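Local atomic coordinates of signal recognition 54 kDa protein (Pyrococcus furiosus, PDB entry 3DM5), a protein that belongs to the SRP GTPase family, joining a helical bundle domain, a P-loop GTPase domain and a signal peptide binding domain in one chain. Residues A42-V46 and T223-Q227. Sequence-based numbering, arbitrary orientation.
Sequences ADVNV and TIGQQ
The carboxylate of D43 comes up to the backbone of G225 and Q226, with D43 OD1 near G225 CA, an example of an acidic side chain receiving a backbone N-H across a domain junction. G225 has a positive phi (59°), a backbone shape that favours glycine. With CG anti to the backbone N (chi1 -168°), the D43 carboxylate reaches the 3-10 segment. Next along the chain, the backbone N of Q226 donates to D43 OD1 at 3.2 Å, meeting it from above the carboxylate plane. K254 makes a long, weak ion pair with the same oxygen.

The Q226 side chain then runs along 43-45, crossing D43 at about a right angle. Its CB rests 3.3 Å from D43 O, and the extended chain beyond CG carries the amide to N45. There Q226 NE2 gives N45 OD1 a weak, bent bond (2.9 Å) with the two amide planes perpendicular. Q226 OE1 and D43 OD2, two acceptors, lie close without a hydrogen bond between them; Q226 OE1 instead accepts from a water that itself accepts from V46 N. R33 of the second subunit packs on Q226 and Q227.

D43 is the C' residue of the Schellman motif ending helix 25-41, and N45 the N-cap of helix 46-62. By family likeness, this is the N-G interface of SRP54-type GTPases, where an ALLEADV-like motif meets the counterpart of the DAMTGQ loop.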
ATOM      1  N   ALA A  42       7.558   1.612 -12.662  1.00 48.30           N
ATOM      2  CA  ALA A  42       6.727   2.424 -13.550  1.00 49.62           C
ATOM      3  C   ALA A  42       6.737   1.827 -14.962  1.00 53.00           C
ATOM      4  O   ALA A  42       6.340   2.473 -15.939  1.00 45.65           O
ATOM      5  CB  ALA A  42       7.211   3.869 -13.563  1.00 42.54           C
ATOM      6  N   ASP A  43       7.217   0.591 -15.047  1.00 46.27           N
ATOM      7  CA  ASP A  43       7.213  -0.196 -16.278  1.00 44.19           C
ATOM      8  C   ASP A  43       8.224   0.281 -17.304  1.00 44.42           C
ATOM      9  O   ASP A  43       8.033   0.074 -18.500  1.00 40.58           O
ATOM     10  CB  ASP A  43       5.816  -0.268 -16.901  1.00 45.91           C
ATOM     11  CG  ASP A  43       5.720  -1.317 -18.007  1.00 57.73           C
ATOM     12  OD1 ASP A  43       4.726  -1.307 -18.774  1.00 58.42           O
ATOM     13  OD2 ASP A  43       6.647  -2.147 -18.113  1.00 55.18           O
ATOM     14  N   VAL A  44       9.300   0.916 -16.858  1.00 43.81           N
ATOM     15  CA  VAL A  44      10.345   1.267 -17.817  1.00 45.63           C
ATOM     16  C   VAL A  44      11.119   0.010 -18.210  1.00 44.28           C
ATOM     17  O   VAL A  44      11.560  -0.740 -17.337  1.00 47.87           O
ATOM     18  CB  VAL A  44      11.327   2.369 -17.301  1.00 36.72           C
ATOM     19  CG1 VAL A  44      12.398   2.636 -18.335  1.00 37.47           C
ATOM     20  CG2 VAL A  44      10.596   3.636 -17.008  1.00 34.99           C
ATOM     21  N   ASN A  45      11.258  -0.221 -19.515  1.00 43.59           N
ATOM     22  CA  ASN A  45      12.036  -1.345 -20.027  1.00 43.26           C
ATOM     23  C   ASN A  45      13.309  -1.552 -19.223  1.00 40.83           C
ATOM     24  O   ASN A  45      14.047  -0.598 -18.958  1.00 41.68           O
ATOM     25  CB  ASN A  45      12.401  -1.107 -21.488  1.00 37.50           C
ATOM     26  CG  ASN A  45      13.235  -2.234 -22.071  1.00 45.50           C
ATOM     27  OD1 ASN A  45      12.706  -3.262 -22.466  1.00 44.04           O
ATOM     28  ND2 ASN A  45      14.543  -2.045 -22.123  1.00 40.54           N
ATOM     29  N   VAL A  46      13.585  -2.796 -18.847  1.00 44.12           N
ATOM     30  CA  VAL A  46      14.759  -3.073 -18.013  1.00 46.11           C
ATOM     31  C   VAL A  46      16.069  -2.698 -18.674  1.00 44.76           C
ATOM     32  O   VAL A  46      16.914  -2.074 -18.047  1.00 43.28           O
ATOM     33  CB  VAL A  46      14.841  -4.523 -17.555  1.00 51.47           C
ATOM     34  CG1 VAL A  46      16.178  -4.767 -16.901  1.00 55.51           C
ATOM     35  CG2 VAL A  46      13.720  -4.815 -16.571  1.00 52.36           C
ATOM     36  N   THR A 223      -1.024   3.964 -20.504  1.00 38.30           N
ATOM     37  CA  THR A 223      -1.172   2.917 -19.511  1.00 43.23           C
ATOM     38  C   THR A 223      -0.642   1.606 -20.043  1.00 41.21           C
ATOM     39  O   THR A 223      -0.618   0.613 -19.319  1.00 48.90           O
ATOM     40  CB  THR A 223      -2.630   2.714 -19.083  1.00 40.02           C
ATOM     41  OG1 THR A 223      -3.367   2.166 -20.180  1.00 46.54           O
ATOM     42  CG2 THR A 223      -3.255   4.039 -18.610  1.00 39.61           C
ATOM     43  N   ILE A 224      -0.223   1.601 -21.307  1.00 37.02           N
ATOM     44  CA  ILE A 224       0.433   0.423 -21.884  1.00 34.30           C
ATOM     45  C   ILE A 224       1.911   0.317 -21.503  1.00 38.47           C
ATOM     46  O   ILE A 224       2.567  -0.679 -21.798  1.00 39.94           O
ATOM     47  CB  ILE A 224       0.247   0.334 -23.423  1.00 38.38           C
ATOM     48  CG1 ILE A 224       1.126   1.341 -24.163  1.00 41.08           C
ATOM     49  CG2 ILE A 224      -1.195   0.545 -23.781  1.00 39.26           C
ATOM     50  CD1 ILE A 224       1.361   0.953 -25.624  1.00 40.37           C
ATOM     51  N   GLY A 225       2.437   1.331 -20.824  1.00 36.09           N
ATOM     52  CA  GLY A 225       3.820   1.273 -20.386  1.00 35.46           C
ATOM     53  C   GLY A 225       4.797   1.104 -21.535  1.00 44.32           C
ATOM     54  O   GLY A 225       4.699   1.775 -22.565  1.00 37.35           O
ATOM     55  N   GLN A 226       5.746   0.194 -21.363  1.00 42.09           N
ATOM     56  CA  GLN A 226       6.874   0.097 -22.283  1.00 36.16           C
ATOM     57  C   GLN A 226       6.488  -0.477 -23.632  1.00 39.96           C
ATOM     58  O   GLN A 226       7.307  -0.480 -24.536  1.00 39.99           O
ATOM     59  CB  GLN A 226       7.989  -0.745 -21.677  1.00 40.55           C
ATOM     60  CG  GLN A 226       7.680  -2.219 -21.625  1.00 44.29           C
ATOM     61  CD  GLN A 226       8.847  -3.021 -21.117  1.00 52.31           C
ATOM     62  OE1 GLN A 226       8.867  -3.455 -19.957  1.00 46.69           O
ATOM     63  NE2 GLN A 226       9.853  -3.196 -21.967  1.00 44.24           N
ATOM     64  N   GLN A 227       5.253  -0.970 -23.762  1.00 42.42           N
ATOM     65  CA  GLN A 227       4.749  -1.476 -25.041  1.00 45.22           C
ATOM     66  C   GLN A 227       4.554  -0.367 -26.066  1.00 48.88           C
ATOM     67  O   GLN A 227       4.290  -0.652 -27.234  1.00 47.78           O
ATOM     68  CB  GLN A 227       3.416  -2.210 -24.882  1.00 49.27           C
ATOM     69  CG  GLN A 227       3.369  -3.263 -23.799  1.00 57.35           C
ATOM     70  CD  GLN A 227       1.998  -3.912 -23.694  1.00 65.29           C
ATOM     71  OE1 GLN A 227       1.659  -4.776 -24.499  1.00 80.67           O
ATOM     72  NE2 GLN A 227       1.197  -3.488 -22.706  1.00 55.84           N
TER
HETATM   73  O   HOH W   1      11.517  -4.658 -19.307  1.00 39.74           O